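Local coordinates for putative uncharacterized protein (Aquifex aeolicus, PDB 3ME7) that is an SCO-family protein of thioredoxin-like fold that probably binds copper and may serve in electron transport or copper delivery at the membrane, at residues Asn25-Pro30 and Pro135-Lys140. Sequence-based numbering, arbitrary orientation.
Sequences NLKGKP and PELQIK
Pro135 lies against the turn Lys27-Gly28-Lys29 and meets it mainly through backbone atoms. Gly28 N donates a hydrogen bond to Pro135 O at 2.9 Å, with an N-H...O angle of 151°. The same oxygen takes a CA-H...O contact from Lys27 CA at 3.1 Å. A second such contact runs the other way, from Pro135 CA to Lys29 O at 3.4 Å, and is the straighter of the two. The proline ring covers the turn: Pro135 CB rests 3.6 Å from both Gly28 C and Lys29 N, and Pro135 CG meets Pro30 CD at 4.1 Å. Gly28 turns the chain with phi 112°, where a side chain would be jammed against the carbonyl of Lys27.

Lys27 carries the outer part of the contact. Its CG stands beside the backbone N, and from there the chain runs extended across Leu137 at about a right angle, Lys27 CE lying 3.8 Å from Leu137 CD1. NZ reaches a water that donates to Glu136 O, though the lysine-water bond is weak. Glu136 OE1 stays 4.4 Å from Lys27 NZ, beyond a salt bridge.

Farther out, Ser134 OG accepts from the backbone N of both Glu136 and Gln138, just before edge strand 139-144. Leu137 also packs on Leu23 and Ile31, Leu26 packs on strand 66-71, and Lys29 NZ donates a hydrogen bond to Lys63 O. In the thioredoxin-like fold the contact thus joins the loop entering inner strand 31-36 to the connection between its antiparallel neighbour 129-133 and the sheet edge, away from the predicted copper ligands. One backbone hydrogen bond, two CA-H...O contacts, and the packing of the Pro135 ring and the Lys27 methylenes hold it, while the Lys27-Glu136 attraction probably adds only a modest contribution.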
ATOM      1  N   ASN A  25       8.477   5.370  10.485  1.00 12.66           N
ATOM      2  CA  ASN A  25       8.151   4.666  11.733  1.00 13.32           C
ATOM      3  C   ASN A  25       7.827   3.191  11.501  1.00 13.08           C
ATOM      4  O   ASN A  25       7.800   2.392  12.443  1.00 13.49           O
ATOM      5  CB  ASN A  25       6.981   5.331  12.462  1.00 14.56           C
ATOM      6  CG  ASN A  25       7.268   6.778  12.861  1.00 14.25           C
ATOM      7  OD1 ASN A  25       6.349   7.600  12.947  1.00 16.49           O
ATOM      8  ND2 ASN A  25       8.537   7.103  13.098  1.00 15.45           N
ATOM      9  N   LEU A  26       7.582   2.845  10.244  1.00 12.12           N
ATOM     10  CA  LEU A  26       7.275   1.468   9.847  1.00 12.69           C
ATOM     11  C   LEU A  26       8.496   0.722   9.353  1.00 12.09           C
ATOM     12  O   LEU A  26       8.380  -0.443   8.972  1.00 12.42           O
ATOM     13  CB  LEU A  26       6.213   1.429   8.739  1.00 13.99           C
ATOM     14  CG  LEU A  26       4.824   2.055   8.999  1.00 13.25           C
ATOM     15  CD1 LEU A  26       3.966   1.932   7.754  1.00 15.69           C
ATOM     16  CD2 LEU A  26       4.122   1.418  10.172  1.00 16.15           C
ATOM     17  N   LYS A  27       9.661   1.370   9.343  1.00 11.13           N
ATOM     18  CA  LYS A  27      10.888   0.664   8.968  1.00 11.35           C
ATOM     19  C   LYS A  27      11.087  -0.577   9.833  1.00 11.40           C
ATOM     20  O   LYS A  27      10.670  -0.605  10.999  1.00 11.96           O
ATOM     21  CB  LYS A  27      12.114   1.577   9.057  1.00 12.12           C
ATOM     22  CG  LYS A  27      12.263   2.496   7.861  1.00 13.92           C
ATOM     23  CD  LYS A  27      13.519   3.358   8.003  1.00 14.11           C
ATOM     24  CE  LYS A  27      13.561   4.429   6.945  1.00 15.34           C
ATOM     25  NZ  LYS A  27      14.776   5.288   7.057  1.00 16.24           N
ATOM     26  N   GLY A  28      11.746  -1.578   9.263  1.00 11.29           N
ATOM     27  CA  GLY A  28      12.132  -2.777  10.030  1.00 11.57           C
ATOM     28  C   GLY A  28      11.396  -4.032   9.599  1.00 12.82           C
ATOM     29  O   GLY A  28      11.755  -5.138  10.007  1.00 13.69           O
ATOM     30  N   LYS A  29      10.355  -3.862   8.781  1.00 12.38           N
ATOM     31  CA  LYS A  29       9.629  -4.975   8.161  1.00 12.73           C
ATOM     32  C   LYS A  29       9.305  -4.564   6.727  1.00 10.97           C
ATOM     33  O   LYS A  29       9.147  -3.353   6.451  1.00 10.44           O
ATOM     34  CB  LYS A  29       8.287  -5.231   8.865  1.00 14.25           C
ATOM     35  CG  LYS A  29       8.302  -5.339  10.388  1.00 17.97           C
ATOM     36  CD  LYS A  29       6.881  -5.578  10.898  1.00 16.66           C
ATOM     37  CE  LYS A  29       6.804  -5.475  12.412  1.00 17.67           C
ATOM     38  NZ  LYS A  29       7.452  -6.617  13.109  1.00 18.63           N
ATOM     39  N   PRO A  30       9.148  -5.548   5.805  1.00  9.75           N
ATOM     40  CA  PRO A  30       8.606  -5.204   4.487  1.00  9.52           C
ATOM     41  C   PRO A  30       7.226  -4.541   4.595  1.00  9.32           C
ATOM     42  O   PRO A  30       6.470  -4.788   5.554  1.00 10.10           O
ATOM     43  CB  PRO A  30       8.461  -6.557   3.795  1.00  9.23           C
ATOM     44  CG  PRO A  30       9.478  -7.429   4.460  1.00 10.21           C
ATOM     45  CD  PRO A  30       9.437  -6.995   5.900  1.00  9.02           C
ATOM     46  N   PRO A 135      12.403  -3.176   4.247  1.00  9.62           N
ATOM     47  CA  PRO A 135      12.321  -2.563   5.577  1.00 10.00           C
ATOM     48  C   PRO A 135      12.936  -1.171   5.689  1.00 10.23           C
ATOM     49  O   PRO A 135      12.736  -0.513   6.715  1.00 11.43           O
ATOM     50  CB  PRO A 135      13.082  -3.555   6.475  1.00 10.59           C
ATOM     51  CG  PRO A 135      12.926  -4.854   5.773  1.00 15.91           C
ATOM     52  CD  PRO A 135      13.005  -4.529   4.318  1.00 10.23           C
ATOM     53  N   GLU A 136      13.694  -0.754   4.675  1.00 10.55           N
ATOM     54  CA  GLU A 136      14.290   0.589   4.616  1.00 10.89           C
ATOM     55  C   GLU A 136      13.520   1.532   3.699  1.00 10.30           C
ATOM     56  O   GLU A 136      14.010   2.608   3.378  1.00 10.08           O
ATOM     57  CB  GLU A 136      15.746   0.533   4.128  1.00 12.66           C
ATOM     58  CG  GLU A 136      16.664  -0.314   4.976  1.00 25.24           C
ATOM     59  CD  GLU A 136      16.759   0.184   6.404  1.00 15.14           C
ATOM     60  OE1 GLU A 136      16.784   1.424   6.628  1.00 25.68           O
ATOM     61  OE2 GLU A 136      16.838  -0.675   7.310  1.00 26.58           O
ATOM     62  N   LEU A 137      12.320   1.115   3.281  1.00 10.09           N
ATOM     63  CA  LEU A 137      11.439   1.907   2.382  1.00 10.54           C
ATOM     64  C   LEU A 137      11.855   1.949   0.912  1.00 10.46           C
ATOM     65  O   LEU A 137      11.377   2.790   0.152  1.00 10.80           O
ATOM     66  CB  LEU A 137      11.214   3.343   2.892  1.00 10.97           C
ATOM     67  CG  LEU A 137      10.839   3.514   4.368  1.00  9.23           C
ATOM     68  CD1 LEU A 137      10.605   5.001   4.621  1.00 11.40           C
ATOM     69  CD2 LEU A 137       9.587   2.703   4.716  1.00 10.75           C
ATOM     70  N   GLN A 138      12.733   1.042   0.496  1.00  9.99           N
ATOM     71  CA  GLN A 138      13.119   0.975  -0.899  1.00  9.75           C
ATOM     72  C   GLN A 138      12.085   0.189  -1.684  1.00  9.36           C
ATOM     73  O   GLN A 138      11.643  -0.876  -1.251  1.00  8.84           O
ATOM     74  CB  GLN A 138      14.480   0.299  -1.036  1.00 10.97           C
ATOM     75  CG  GLN A 138      15.057   0.395  -2.433  1.00 13.25           C
ATOM     76  CD  GLN A 138      16.490  -0.102  -2.505  1.00 12.90           C
ATOM     77  OE1 GLN A 138      16.915  -0.917  -1.693  1.00 13.81           O
ATOM     78  NE2 GLN A 138      17.222   0.369  -3.488  1.00 13.79           N
ATOM     79  N   ILE A 139      11.695   0.709  -2.845  1.00  9.72           N
ATOM     80  CA  ILE A 139      10.709   0.017  -3.690  1.00  9.67           C
ATOM     81  C   ILE A 139      11.380  -1.220  -4.296  1.00 10.14           C
ATOM     82  O   ILE A 139      12.359  -1.098  -5.042  1.00 10.96           O
ATOM     83  CB  ILE A 139      10.174   0.943  -4.793  1.00 10.11           C
ATOM     84  CG1 ILE A 139       9.404   2.114  -4.163  1.00 10.16           C
ATOM     85  CG2 ILE A 139       9.291   0.144  -5.770  1.00  9.06           C
ATOM     86  CD1 ILE A 139       9.227   3.321  -5.113  1.00 10.71           C
ATOM     87  N   LYS A 140      10.853  -2.397  -3.969  1.00  9.47           N
ATOM     88  CA  LYS A 140      11.476  -3.645  -4.395  1.00 11.31           C
ATOM     89  C   LYS A 140      10.654  -4.410  -5.435  1.00 11.69           C
ATOM     90  O   LYS A 140      11.199  -5.223  -6.167  1.00 12.52           O
ATOM     91  CB  LYS A 140      11.814  -4.526  -3.196  1.00 13.28           C
ATOM     92  CG  LYS A 140      13.005  -4.007  -2.359  1.00 15.60           C
ATOM     93  CD  LYS A 140      14.338  -4.057  -3.154  1.00 16.86           C
ATOM     94  CE  LYS A 140      15.502  -3.539  -2.347  1.00 17.47           C
ATOM     95  NZ  LYS A 140      16.744  -3.298  -3.178  1.00 20.22           N
TER
HETATM   96  O   HOH W   1      14.440   5.160   3.881  1.00 20.65           O